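PDB 4BQ2: B-agarase from Saccharophagus degradans, which hydrolyses beta-1,4 linkages of agarose as an exo-acting beta-agarase of glycoside hydrolase family 50. Local coordinates for residues A[259-264]-A[595-600]; A[428-433]-A[480-485]; A[142-147]-A[193-198]; A[67-72]-A[117-122]; A[671-676]-A[728-733]. All coordinates share one frame; numbering follows the deposited sequence. Where two conformers were deposited one is given.

Contact 1. Residues A[259-264]-A[595-600]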
# COMPACT_ATOMS: atom_id res chain seq x y z
N THR A 259 -19.02 1.92 -28.60
CA THR A 259 -18.93 3.38 -28.68
C THR A 259 -17.56 3.83 -29.17
O THR A 259 -17.34 5.03 -29.40
CB THR A 259 -19.15 4.05 -27.33
OG1 THR A 259 -18.09 3.68 -26.45
CG2 THR A 259 -20.54 3.61 -26.71
N GLY A 260 -16.65 2.86 -29.27
CA GLY A 260 -15.25 3.12 -29.61
C GLY A 260 -14.36 3.46 -28.41
O GLY A 260 -13.16 3.74 -28.60
N TYR A 261 -14.91 3.43 -27.20
CA TYR A 261 -14.12 3.65 -25.98
C TYR A 261 -14.59 2.70 -24.91
O TYR A 261 -15.74 2.25 -24.96
CB TYR A 261 -14.32 5.10 -25.45
CG TYR A 261 -13.90 6.09 -26.49
CD1 TYR A 261 -12.57 6.51 -26.57
CD2 TYR A 261 -14.84 6.58 -27.42
CE1 TYR A 261 -12.17 7.42 -27.55
CE2 TYR A 261 -14.45 7.48 -28.38
CZ TYR A 261 -13.13 7.88 -28.46
OH TYR A 261 -12.79 8.78 -29.44
N PHE A 262 -13.74 2.43 -23.92
CA PHE A 262 -14.18 1.65 -22.75
C PHE A 262 -15.30 2.39 -22.00
O PHE A 262 -15.23 3.59 -21.85
CB PHE A 262 -13.03 1.34 -21.80
CG PHE A 262 -12.14 0.24 -22.29
CD1 PHE A 262 -11.08 0.52 -23.14
CD2 PHE A 262 -12.40 -1.08 -21.95
CE1 PHE A 262 -10.26 -0.53 -23.64
CE2 PHE A 262 -11.62 -2.14 -22.45
CZ PHE A 262 -10.53 -1.85 -23.30
N ARG A 263 -16.31 1.65 -21.53
CA ARG A 263 -17.45 2.27 -20.84
C ARG A 263 -18.02 1.30 -19.83
O ARG A 263 -17.56 0.17 -19.77
CB ARG A 263 -18.55 2.73 -21.85
CG ARG A 263 -19.12 1.58 -22.65
CD ARG A 263 -20.12 2.06 -23.73
NE ARG A 263 -20.74 0.88 -24.29
CZ ARG A 263 -21.83 0.29 -23.80
NH1 ARG A 263 -22.43 0.81 -22.74
NH2 ARG A 263 -22.33 -0.80 -24.40
N THR A 264 -18.99 1.73 -19.02
CA THR A 264 -19.56 0.82 -18.00
C THR A 264 -20.99 0.40 -18.36
O THR A 264 -21.75 1.14 -19.05
CB THR A 264 -19.61 1.46 -16.60
OG1 THR A 264 -20.50 2.59 -16.62
CG2 THR A 264 -18.22 1.90 -16.13
N PRO A 595 -12.92 13.95 -23.14
CA PRO A 595 -14.35 13.77 -22.98
C PRO A 595 -14.87 12.35 -23.18
O PRO A 595 -15.99 12.05 -22.73
CB PRO A 595 -14.93 14.71 -24.03
CG PRO A 595 -13.89 14.75 -25.11
CD PRO A 595 -12.59 14.78 -24.32
N ASN A 596 -14.11 11.51 -23.89
CA ASN A 596 -14.53 10.15 -24.19
C ASN A 596 -14.20 9.13 -23.10
O ASN A 596 -14.74 8.02 -23.12
CB ASN A 596 -13.88 9.69 -25.49
CG ASN A 596 -14.18 10.61 -26.66
OD1 ASN A 596 -13.28 11.26 -27.23
ND2 ASN A 596 -15.43 10.69 -27.01
N HIS A 597 -13.31 9.48 -22.16
CA HIS A 597 -12.72 8.48 -21.27
C HIS A 597 -13.29 8.48 -19.87
O HIS A 597 -13.69 9.53 -19.36
CB HIS A 597 -11.19 8.65 -21.25
CG HIS A 597 -10.57 8.22 -22.53
ND1 HIS A 597 -10.45 9.05 -23.63
CD2 HIS A 597 -10.06 7.02 -22.91
CE1 HIS A 597 -9.91 8.38 -24.63
NE2 HIS A 597 -9.64 7.15 -24.21
N LEU A 598 -13.39 7.28 -19.29
CA LEU A 598 -13.90 7.10 -17.92
C LEU A 598 -12.98 7.75 -16.91
O LEU A 598 -11.73 7.67 -17.02
CB LEU A 598 -13.98 5.61 -17.58
CG LEU A 598 -14.91 4.81 -18.47
CD1 LEU A 598 -14.72 3.33 -18.20
CD2 LEU A 598 -16.33 5.27 -18.19
N TYR A 599 -13.58 8.44 -15.94
CA TYR A 599 -12.80 9.01 -14.87
C TYR A 599 -12.96 8.04 -13.70
O TYR A 599 -14.07 7.70 -13.31
CB TYR A 599 -13.29 10.43 -14.50
CG TYR A 599 -12.89 10.90 -13.12
CD1 TYR A 599 -11.56 10.79 -12.67
CD2 TYR A 599 -13.83 11.49 -12.27
CE1 TYR A 599 -11.20 11.21 -11.41
CE2 TYR A 599 -13.49 11.92 -11.01
CZ TYR A 599 -12.18 11.77 -10.57
OH TYR A 599 -11.85 12.21 -9.32
N LEU A 600 -11.84 7.62 -13.13
CA LEU A 600 -11.84 6.49 -12.21
C LEU A 600 -11.64 6.85 -10.73
O LEU A 600 -11.27 5.98 -9.93
CB LEU A 600 -10.78 5.47 -12.66
CG LEU A 600 -10.86 5.01 -14.12
CD1 LEU A 600 -9.58 4.26 -14.45
CD2 LEU A 600 -12.11 4.15 -14.40
O HOH W 1 -12.72 5.04 -21.16
O HOH W 2 -16.38 6.14 -21.99
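Tyr261 lays its ring flat against Asn596, whose CB sits above the middle of it, 3.4 Å from the centroid of the Tyr261 ring and only 6° off the ring normal. CG of Tyr261 stands beside its own N, anti to the carbonyl carbon (chi1 -59°), which lays the ring along Asn596. The side-chain amide of Asn596 continues the overlap toward the phenol end, its plane almost parallel to the ring. A second aromatic comes in steeply: Tyr261 turns its edge to the face of His597 in an offset edge-to-face pair, planes at 77°, with Tyr261 CD1 3.8 Å from His597 CE1. Further along, Leu598 CG lies 3.6 Å from Phe262 O. The carbonyl O of Phe262 accepts from two waters: one accepts in turn from Leu598 N, the other donates to Asn596 O. All this happens at the N-terminal end of the short strand 598-599, part of the (beta/alpha)8 barrel expected of this family, where the approach to the hairpin strand 263-267 passes alongside. Behind this first shell, an ST turn sets the backbone of Tyr261, whose N donates to Thr259 OG1 at 3.3 Å. NE2 of His597, next to the CE1 that meets Tyr261, bonds to Ser480 O, which fixes the turn of the imidazole, and the ring of Phe262 meets Tyr281 edge-to-face.

Contact 2. Residues A[428-433]-A[480-485]; sequences RIPFFA and SPWCVG
Phe431 uses both of its backbone polar atoms on the neighbouring strand: its N donates to Trp482 O at 3.0 Å, and its O accepts from Val484 N at 2.8 Å. Farther on, Ala433 N reaches Gly485 O at 2.9 Å in a nearly straight bond (171°). This is parallel pairing between strands 431-435 and 483-488 of the probable barrel. The turn leading into the second strand is tied internally, with Ser480 OG taking Trp482 N in an ST turn and Ser480 O taking Cys483 N. Side chains clothe the two sides. The ring of Phe431, with CG set between its own N and carbonyl carbon (chi1 62°), lies over Cys483 CA, while Phe432 covers Val484, CZ to CG1 3.5 Å. The indole of Trp482 lies along the backbone of Arg428 and Ile429, CZ3 3.6 Å from Ile429 N, with Pro430 at its edge. At the margin, the guanidinium of Arg428 pairs with Asp405. Polar bonding across the interface is thus N-H to C=O of the backbone, and the side chains that meet around it are largely apolar.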
# COMPACT_ATOMS: atom_id res chain seq x y z
N ARG A 428 -1.69 -3.46 -28.13
CA ARG A 428 -1.88 -4.93 -28.03
C ARG A 428 -2.61 -5.28 -26.71
O ARG A 428 -3.23 -6.35 -26.58
CB ARG A 428 -0.51 -5.66 -28.09
CG ARG A 428 0.23 -5.59 -29.45
CD ARG A 428 1.75 -5.78 -29.24
NE ARG A 428 1.92 -7.13 -28.79
CZ ARG A 428 2.87 -7.65 -28.03
NH1 ARG A 428 3.93 -6.99 -27.53
NH2 ARG A 428 2.71 -8.92 -27.78
N ILE A 429 -2.52 -4.38 -25.74
CA ILE A 429 -3.19 -4.58 -24.44
C ILE A 429 -3.62 -3.20 -23.91
O ILE A 429 -2.87 -2.21 -24.04
CB ILE A 429 -2.28 -5.33 -23.41
CG1 ILE A 429 -3.11 -5.73 -22.17
CG2 ILE A 429 -1.05 -4.48 -23.03
CD1 ILE A 429 -2.32 -6.58 -21.17
N PRO A 430 -4.85 -3.10 -23.37
CA PRO A 430 -5.31 -1.81 -22.87
C PRO A 430 -4.51 -1.36 -21.66
O PRO A 430 -3.82 -2.18 -21.03
CB PRO A 430 -6.76 -2.09 -22.43
CG PRO A 430 -7.16 -3.29 -23.21
CD PRO A 430 -5.90 -4.12 -23.26
N PHE A 431 -4.62 -0.09 -21.31
CA PHE A 431 -3.89 0.44 -20.14
C PHE A 431 -4.73 1.45 -19.39
O PHE A 431 -5.68 2.01 -19.94
CB PHE A 431 -2.59 1.14 -20.59
CG PHE A 431 -2.82 2.32 -21.48
CD1 PHE A 431 -3.05 2.15 -22.86
CD2 PHE A 431 -2.82 3.62 -20.95
CE1 PHE A 431 -3.27 3.26 -23.69
CE2 PHE A 431 -3.03 4.72 -21.76
CZ PHE A 431 -3.24 4.54 -23.14
N PHE A 432 -4.36 1.70 -18.14
CA PHE A 432 -4.99 2.75 -17.32
C PHE A 432 -4.03 3.90 -17.26
O PHE A 432 -2.83 3.67 -17.10
CB PHE A 432 -5.31 2.23 -15.91
CG PHE A 432 -6.46 1.28 -15.90
CD1 PHE A 432 -6.35 0.02 -16.49
CD2 PHE A 432 -7.68 1.66 -15.35
CE1 PHE A 432 -7.43 -0.88 -16.52
CE2 PHE A 432 -8.77 0.78 -15.35
CZ PHE A 432 -8.64 -0.49 -15.93
N ALA A 433 -4.56 5.11 -17.39
CA ALA A 433 -3.72 6.32 -17.36
C ALA A 433 -3.84 6.95 -15.99
O ALA A 433 -4.73 6.60 -15.25
CB ALA A 433 -4.18 7.32 -18.40
N SER A 480 -6.68 7.67 -27.21
CA SER A 480 -6.63 6.25 -27.67
C SER A 480 -7.77 5.42 -27.09
O SER A 480 -8.03 5.50 -25.89
CB SER A 480 -5.31 5.57 -27.23
OG SER A 480 -5.28 4.22 -27.68
N PRO A 481 -8.43 4.59 -27.92
CA PRO A 481 -9.43 3.64 -27.40
C PRO A 481 -8.80 2.64 -26.44
O PRO A 481 -9.52 2.01 -25.67
CB PRO A 481 -9.89 2.86 -28.64
CG PRO A 481 -8.72 2.96 -29.61
CD PRO A 481 -8.17 4.36 -29.36
N TRP A 482 -7.47 2.47 -26.50
CA TRP A 482 -6.80 1.49 -25.62
C TRP A 482 -6.72 1.96 -24.19
O TRP A 482 -6.41 1.17 -23.29
CB TRP A 482 -5.39 1.17 -26.13
CG TRP A 482 -5.38 0.47 -27.41
CD1 TRP A 482 -5.30 1.03 -28.67
CD2 TRP A 482 -5.47 -0.94 -27.59
NE1 TRP A 482 -5.34 0.02 -29.62
CE2 TRP A 482 -5.41 -1.19 -28.98
CE3 TRP A 482 -5.58 -2.02 -26.70
CZ2 TRP A 482 -5.49 -2.48 -29.52
CZ3 TRP A 482 -5.64 -3.32 -27.23
CH2 TRP A 482 -5.60 -3.54 -28.62
N CYS A 483 -6.98 3.25 -23.95
CA CYS A 483 -6.98 3.72 -22.56
C CYS A 483 -8.32 3.43 -21.89
O CYS A 483 -9.34 4.02 -22.24
CB CYS A 483 -6.64 5.20 -22.48
SG CYS A 483 -6.79 5.90 -20.81
N VAL A 484 -8.31 2.56 -20.88
CA VAL A 484 -9.55 2.14 -20.21
C VAL A 484 -10.14 3.31 -19.43
O VAL A 484 -11.36 3.57 -19.44
CB VAL A 484 -9.32 0.92 -19.26
CG1 VAL A 484 -10.64 0.46 -18.62
CG2 VAL A 484 -8.70 -0.26 -20.03
N GLY A 485 -9.28 4.07 -18.78
CA GLY A 485 -9.76 5.15 -17.97
C GLY A 485 -8.61 5.87 -17.31
O GLY A 485 -7.45 5.46 -17.46

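Contact 3. Residues A[142-147]-A[193-198]; sequences PPTWTS and PPQDEN
Two loops of the agarase CBM-like domain meet here, one leading into strand 150-155 and the other following strand 180-191, and a proline-aromatic stack with one backbone bond joins them. Pro193 sets its CB-CG-CD rim on the face of the Trp145 indole, its ring tilted to it: CG stands 3.4 Å from the centroid of the five-membered ring, practically on the ring normal, while CD reaches over the bond shared by the two rings, 3.6 Å from Trp145 CE2. The proline therefore spans the indole instead of touching one corner. With chi1 at 63°, Trp145 CG falls between its own N and carbonyl carbon, which brings the ring under the proline. The backbone bond runs from Asp196 N to Thr144 O at 2.8 Å, nearly linear at 175°, and the CA of Gln195 adds a weaker CA-H...O contact to the same oxygen. Beside it the extended side chain of Gln195 runs past the methyl of Thr144, NE2 to CG2 3.7 Å. Thr144 OG1 faces other partners, His119 ND1 and Lys115 NZ, and Tyr113 stacks on the Trp145 ring. Asp196 also shapes its own loop, since its OD1 accepts Asn198 N at 2.8 Å, met from above the carboxylate plane. The result is a CH-pi proline-tryptophan stack, followed along the second loop by an Asx turn.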
# COMPACT_ATOMS: atom_id res chain seq x y z
N PRO A 142 16.37 -6.51 8.72
CA PRO A 142 16.80 -7.87 8.98
C PRO A 142 16.88 -8.04 10.50
O PRO A 142 16.99 -7.04 11.20
CB PRO A 142 18.21 -7.95 8.34
CG PRO A 142 18.62 -6.54 8.09
CD PRO A 142 17.38 -5.70 8.01
N PRO A 143 16.83 -9.27 11.00
CA PRO A 143 16.89 -9.41 12.47
C PRO A 143 18.22 -8.90 13.04
O PRO A 143 19.23 -8.91 12.34
CB PRO A 143 16.73 -10.92 12.69
CG PRO A 143 17.01 -11.55 11.38
CD PRO A 143 16.57 -10.56 10.34
N THR A 144 18.22 -8.45 14.30
CA THR A 144 19.45 -7.93 14.92
C THR A 144 20.27 -9.00 15.63
O THR A 144 21.28 -8.68 16.27
CB THR A 144 19.14 -6.79 15.90
OG1 THR A 144 18.12 -7.23 16.80
CG2 THR A 144 18.67 -5.56 15.14
N TRP A 145 19.82 -10.25 15.57
CA TRP A 145 20.64 -11.39 15.95
C TRP A 145 20.20 -12.59 15.12
O TRP A 145 19.16 -12.53 14.47
CB TRP A 145 20.52 -11.70 17.43
CG TRP A 145 19.13 -12.12 17.89
CD1 TRP A 145 18.60 -13.39 17.88
CD2 TRP A 145 18.12 -11.27 18.44
NE1 TRP A 145 17.31 -13.37 18.41
CE2 TRP A 145 17.00 -12.09 18.75
CE3 TRP A 145 18.05 -9.91 18.71
CZ2 TRP A 145 15.83 -11.57 19.32
CZ3 TRP A 145 16.90 -9.40 19.28
CH2 TRP A 145 15.80 -10.23 19.57
N THR A 146 20.97 -13.67 15.20
CA THR A 146 20.70 -14.91 14.47
C THR A 146 20.09 -15.98 15.36
O THR A 146 20.63 -16.30 16.43
CB THR A 146 22.00 -15.46 13.84
OG1 THR A 146 22.53 -14.47 12.96
CG2 THR A 146 21.71 -16.75 13.04
N SER A 147 18.96 -16.52 14.92
CA SER A 147 18.30 -17.62 15.63
C SER A 147 17.30 -18.31 14.70
O SER A 147 17.04 -17.82 13.61
CB SER A 147 17.59 -17.10 16.89
OG SER A 147 16.48 -16.30 16.55
N PRO A 193 19.29 -11.25 22.90
CA PRO A 193 20.69 -11.54 22.64
C PRO A 193 21.44 -10.24 22.35
O PRO A 193 20.80 -9.20 22.13
CB PRO A 193 20.65 -12.40 21.37
CG PRO A 193 19.30 -13.06 21.39
CD PRO A 193 18.38 -12.08 22.08
N PRO A 194 22.78 -10.28 22.36
CA PRO A 194 23.56 -9.09 21.97
C PRO A 194 23.26 -8.70 20.51
O PRO A 194 23.11 -9.59 19.67
CB PRO A 194 25.02 -9.57 22.08
CG PRO A 194 24.99 -10.73 23.01
CD PRO A 194 23.63 -11.36 22.91
N GLN A 195 23.19 -7.41 20.24
CA GLN A 195 22.94 -6.94 18.87
C GLN A 195 24.13 -7.25 17.96
O GLN A 195 25.26 -6.91 18.29
CB GLN A 195 22.66 -5.46 18.87
CG GLN A 195 22.30 -4.94 17.49
CD GLN A 195 21.95 -3.48 17.50
OE1 GLN A 195 22.71 -2.64 17.98
NE2 GLN A 195 20.79 -3.16 16.96
N ASP A 196 23.88 -7.90 16.83
CA ASP A 196 24.92 -8.13 15.84
C ASP A 196 25.25 -6.80 15.16
O ASP A 196 24.43 -6.25 14.40
CB ASP A 196 24.49 -9.22 14.84
CG ASP A 196 25.40 -9.31 13.61
OD1 ASP A 196 26.53 -8.77 13.62
OD2 ASP A 196 24.96 -9.94 12.62
N GLU A 197 26.47 -6.34 15.46
CA GLU A 197 27.07 -5.14 14.92
C GLU A 197 26.90 -4.99 13.40
O GLU A 197 26.79 -3.87 12.90
CB GLU A 197 28.57 -5.16 15.29
CG GLU A 197 29.31 -6.46 14.96
CD GLU A 197 28.92 -7.64 15.85
OE1 GLU A 197 28.61 -7.44 17.05
OE2 GLU A 197 28.93 -8.79 15.35
N ASN A 198 26.86 -6.12 12.71
CA ASN A 198 26.85 -6.20 11.25
C ASN A 198 25.48 -6.50 10.65
O ASN A 198 25.37 -6.86 9.47
CB ASN A 198 27.83 -7.26 10.79
CG ASN A 198 29.25 -6.89 11.12
OD1 ASN A 198 29.64 -5.72 11.00
ND2 ASN A 198 30.03 -7.87 11.56

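Contact 4. Residues A[67-72]-A[117-122]; sequences FTSASL and SGHDLE
A serine hydroxyl bridging a backbone bend is the heart of this contact, which lies in the CBM-like domain where strand 70-79 begins beside the loop that follows strand 110-115. Ser117 OG donates to Phe67 O at 2.7 Å and accepts from Ala70 N at 2.9 Å, so one hydroxyl spans both ends of the bend at Thr68 and Ser69. Its chi1 of 59° swings OG toward that bend. The main chains pair as well: Ser117 N donates to Ala70 O at 3.3 Å, and Ala70 N makes a weak second bond to Ser117 O. Beyond the serine, Gly118 CA passes 3.7 Å from Ser69 OG, and a water joins that hydroxyl to His119 NE2, lying at the edge of the imidazole. Ser69 OG is also bonded to Asn192. Strand 70-79 runs from here between strands 110-115 and 180-191, antiparallel to both, with Phe67 and Ala70 touching Ile189 of the latter.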
# COMPACT_ATOMS: atom_id res chain seq x y z
N PHE A 67 12.94 -4.34 31.80
CA PHE A 67 13.36 -4.99 30.55
C PHE A 67 13.86 -3.98 29.54
O PHE A 67 13.14 -3.61 28.60
CB PHE A 67 12.23 -5.82 29.96
CG PHE A 67 11.94 -7.07 30.74
CD1 PHE A 67 12.81 -8.14 30.70
CD2 PHE A 67 10.79 -7.16 31.51
CE1 PHE A 67 12.55 -9.29 31.41
CE2 PHE A 67 10.53 -8.31 32.24
CZ PHE A 67 11.40 -9.38 32.18
N THR A 68 15.10 -3.54 29.72
CA THR A 68 15.64 -2.45 28.90
C THR A 68 16.09 -2.87 27.50
O THR A 68 16.37 -2.02 26.65
CB THR A 68 16.82 -1.76 29.60
OG1 THR A 68 17.89 -2.70 29.75
CG2 THR A 68 16.40 -1.21 30.96
N SER A 69 16.16 -4.18 27.25
CA SER A 69 16.42 -4.68 25.90
C SER A 69 15.84 -6.09 25.85
O SER A 69 16.56 -7.07 26.10
CB SER A 69 17.92 -4.71 25.60
OG SER A 69 18.17 -5.18 24.27
N ALA A 70 14.54 -6.19 25.56
CA ALA A 70 13.85 -7.46 25.63
C ALA A 70 12.77 -7.56 24.58
O ALA A 70 12.38 -6.54 24.01
CB ALA A 70 13.25 -7.67 27.01
N SER A 71 12.29 -8.78 24.33
CA SER A 71 11.23 -9.04 23.37
C SER A 71 10.18 -9.94 24.00
O SER A 71 10.46 -10.74 24.85
CB SER A 71 11.79 -9.75 22.10
OG SER A 71 12.71 -8.91 21.43
N LEU A 72 8.95 -9.77 23.51
CA LEU A 72 7.84 -10.62 23.80
C LEU A 72 7.81 -11.77 22.79
O LEU A 72 7.83 -11.54 21.56
CB LEU A 72 6.57 -9.79 23.61
CG LEU A 72 5.22 -10.29 24.02
CD1 LEU A 72 5.22 -10.55 25.54
CD2 LEU A 72 4.17 -9.23 23.64
N SER A 117 11.91 -3.35 23.55
CA SER A 117 12.98 -2.37 23.82
C SER A 117 14.30 -2.87 23.24
O SER A 117 14.48 -4.07 23.00
CB SER A 117 13.15 -2.19 25.32
OG SER A 117 13.49 -3.46 25.91
N GLY A 118 15.23 -1.93 23.03
CA GLY A 118 16.58 -2.28 22.65
C GLY A 118 16.84 -2.32 21.15
O GLY A 118 15.92 -2.15 20.34
N HIS A 119 18.11 -2.53 20.80
CA HIS A 119 18.55 -2.81 19.43
C HIS A 119 18.04 -1.75 18.48
O HIS A 119 18.23 -0.55 18.73
CB HIS A 119 18.15 -4.25 19.04
CG HIS A 119 18.83 -5.31 19.86
ND1 HIS A 119 19.07 -6.59 19.38
CD2 HIS A 119 19.34 -5.28 21.11
CE1 HIS A 119 19.67 -7.29 20.32
NE2 HIS A 119 19.85 -6.52 21.38
N ASP A 120 17.38 -2.15 17.40
CA ASP A 120 16.95 -1.17 16.43
C ASP A 120 15.71 -0.39 16.83
O ASP A 120 15.18 0.39 16.02
CB ASP A 120 16.83 -1.76 15.00
CG ASP A 120 15.96 -3.04 14.93
OD1 ASP A 120 15.56 -3.60 15.97
OD2 ASP A 120 15.71 -3.50 13.78
N LEU A 121 15.24 -0.57 18.07
CA LEU A 121 14.24 0.33 18.65
C LEU A 121 14.83 1.58 19.26
O LEU A 121 14.14 2.59 19.34
CB LEU A 121 13.32 -0.37 19.66
CG LEU A 121 12.45 -1.56 19.22
CD1 LEU A 121 11.51 -1.98 20.36
CD2 LEU A 121 11.63 -1.29 17.96
N GLU A 122 16.11 1.54 19.65
CA GLU A 122 16.72 2.60 20.47
C GLU A 122 16.74 3.98 19.81
O GLU A 122 16.23 4.95 20.39
CB GLU A 122 18.12 2.21 20.92
CG GLU A 122 18.13 1.02 21.84
CD GLU A 122 19.06 1.21 23.02
OE1 GLU A 122 20.28 1.32 22.79
OE2 GLU A 122 18.56 1.28 24.17
O HOH W 3 20.87 -6.22 23.93

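Contact 5. Residues A[671-676]-A[728-733]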
# COMPACT_ATOMS: atom_id res chain seq x y z
N ALA A 671 2.56 -17.70 3.77
CA ALA A 671 3.54 -18.60 4.42
C ALA A 671 4.69 -18.94 3.50
O ALA A 671 5.73 -19.40 3.97
CB ALA A 671 2.85 -19.88 4.86
N SER A 672 4.50 -18.70 2.19
CA SER A 672 5.41 -19.17 1.14
C SER A 672 4.94 -18.64 -0.18
O SER A 672 3.78 -18.14 -0.28
CB SER A 672 5.41 -20.72 1.07
OG SER A 672 4.23 -21.22 0.50
N GLN A 673 5.78 -18.79 -1.22
CA GLN A 673 5.36 -18.33 -2.56
C GLN A 673 4.11 -19.05 -3.01
O GLN A 673 3.21 -18.43 -3.59
CB GLN A 673 6.49 -18.53 -3.61
CG GLN A 673 7.70 -17.63 -3.38
CD GLN A 673 7.31 -16.19 -3.26
OE1 GLN A 673 7.73 -15.46 -2.32
NE2 GLN A 673 6.45 -15.76 -4.16
N ALA A 674 4.02 -20.37 -2.75
CA ALA A 674 2.79 -21.12 -3.11
C ALA A 674 1.57 -20.60 -2.37
O ALA A 674 0.47 -20.49 -2.95
CB ALA A 674 2.94 -22.62 -2.88
N ASP A 675 1.74 -20.33 -1.08
CA ASP A 675 0.63 -19.75 -0.31
C ASP A 675 0.27 -18.35 -0.85
O ASP A 675 -0.90 -17.97 -0.85
CB ASP A 675 1.01 -19.74 1.17
CG ASP A 675 -0.18 -19.40 2.10
OD1 ASP A 675 -1.30 -19.85 1.86
OD2 ASP A 675 0.03 -18.67 3.09
N ARG A 676 1.26 -17.58 -1.32
CA ARG A 676 0.98 -16.28 -1.95
C ARG A 676 0.01 -16.49 -3.10
O ARG A 676 -0.98 -15.74 -3.23
CB ARG A 676 2.22 -15.60 -2.55
CG ARG A 676 3.15 -14.87 -1.62
CD ARG A 676 4.27 -14.30 -2.51
NE ARG A 676 4.02 -12.97 -3.06
CZ ARG A 676 4.61 -12.45 -4.15
NH1 ARG A 676 5.49 -13.16 -4.85
NH2 ARG A 676 4.36 -11.18 -4.50
N TYR A 728 7.93 -14.77 -10.37
CA TYR A 728 7.52 -15.80 -9.41
C TYR A 728 6.51 -16.66 -10.12
O TYR A 728 5.39 -16.20 -10.36
CB TYR A 728 6.84 -15.15 -8.22
CG TYR A 728 7.77 -14.31 -7.38
CD1 TYR A 728 8.60 -14.92 -6.43
CD2 TYR A 728 7.86 -12.92 -7.56
CE1 TYR A 728 9.45 -14.15 -5.63
CE2 TYR A 728 8.73 -12.15 -6.78
CZ TYR A 728 9.52 -12.79 -5.81
OH TYR A 728 10.39 -12.09 -5.02
N GLN A 729 6.89 -17.90 -10.44
CA GLN A 729 5.97 -18.78 -11.17
C GLN A 729 4.70 -19.09 -10.41
O GLN A 729 3.66 -19.32 -11.03
CB GLN A 729 6.65 -20.10 -11.58
CG GLN A 729 7.69 -19.94 -12.70
CD GLN A 729 7.08 -19.63 -14.08
OE1 GLN A 729 5.88 -19.80 -14.33
NE2 GLN A 729 7.93 -19.15 -15.00
N GLU A 730 4.77 -19.11 -9.08
CA GLU A 730 3.54 -19.31 -8.26
C GLU A 730 2.52 -18.19 -8.53
O GLU A 730 1.32 -18.43 -8.50
CB GLU A 730 3.88 -19.35 -6.75
CG GLU A 730 4.85 -20.51 -6.41
CD GLU A 730 6.32 -20.16 -6.62
OE1 GLU A 730 6.65 -19.08 -7.18
OE2 GLU A 730 7.17 -20.97 -6.21
N MET A 731 3.01 -16.98 -8.76
CA MET A 731 2.10 -15.84 -8.99
C MET A 731 1.54 -15.89 -10.43
O MET A 731 0.33 -15.68 -10.66
CB MET A 731 2.81 -14.50 -8.70
CG MET A 731 3.14 -14.23 -7.23
SD MET A 731 1.79 -14.61 -6.07
CE MET A 731 0.51 -13.56 -6.71
N VAL A 732 2.42 -16.24 -11.37
CA VAL A 732 1.98 -16.47 -12.75
C VAL A 732 0.86 -17.51 -12.83
O VAL A 732 -0.19 -17.28 -13.45
CB VAL A 732 3.13 -16.94 -13.64
CG1 VAL A 732 2.60 -17.33 -15.03
CG2 VAL A 732 4.19 -15.85 -13.78
N ASP A 733 1.06 -18.65 -12.20
CA ASP A 733 0.04 -19.67 -12.24
C ASP A 733 -1.27 -19.17 -11.65
O ASP A 733 -2.33 -19.40 -12.24
CB ASP A 733 0.50 -20.93 -11.55
CG ASP A 733 -0.41 -22.06 -11.84
OD1 ASP A 733 -0.30 -22.62 -12.93
OD2 ASP A 733 -1.27 -22.35 -11.00
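Arg676 reaches Tyr728 because its chain, extended at chi2, bends at chi3 (89°) and turns the guanidinium toward Tyr728, which, with CG beside its own N (chi1 -67°), presents a ring face to it. Arg676 lies in the first turn of helix 673-688 and Tyr728 at the N-cap position just before helix 729-739; the two helices come before and after strand 693-699, consistent with the outer helical layer of the (beta/alpha)8 barrel expected of this family. NH1 of Arg676 stands over the centre of the Tyr728 ring, 3.6 Å from its CG. Since the guanidinium is nearly perpendicular to the ring, this is a cation-pi contact in which the guanidinium turns its edge to the ring face, CZ lying 4.8 Å from the Tyr728 centroid. The amide end of Gln673 lies beside the same ring, planes 24° apart. Met731 covers one guanidinium face, its CG 3.5 Å from Arg676 NH1, and its SD leans on Arg676 CB. The charged group is further fixed by Ile655 O at NE and Gly719 O at NH2, while Tyr728 OH bonds to Asp703. Glu730 folds over the start of the other helix, its CD 3.4 Å from Gln673 CB. Both helix starts are shaped locally. Tyr728 O takes both Met731 N and Val732 N, and at the N-cap of the first helix Ser672 OG accepts Asp675 N at 3.1 Å.

Along the chain the order is contact 4, contact 3, then contact 1 with contact 2 nested inside it, and lastly contact 5. Contacts 3 and 4 belong to the CBM-like domain; their centres lie 12 Å apart and they touch through His119. Contacts 1 and 2, centres 10 Å apart, lie across the chain's centre from them and reach one parallel sheet, contact 2 through strands 431-435 and 483-488 and contact 1 through 598-599. Contact 5 lies in between, 29 Å from contact 3 and 28 Å from contact 2 (centres), where helices 673-688 and 729-739 both pack on Trp698 of strand 693-699. Two clusters thus mark the beta-rich domain and the probable catalytic (beta/alpha)8 barrel, with contact 5 apparently among its outer helices.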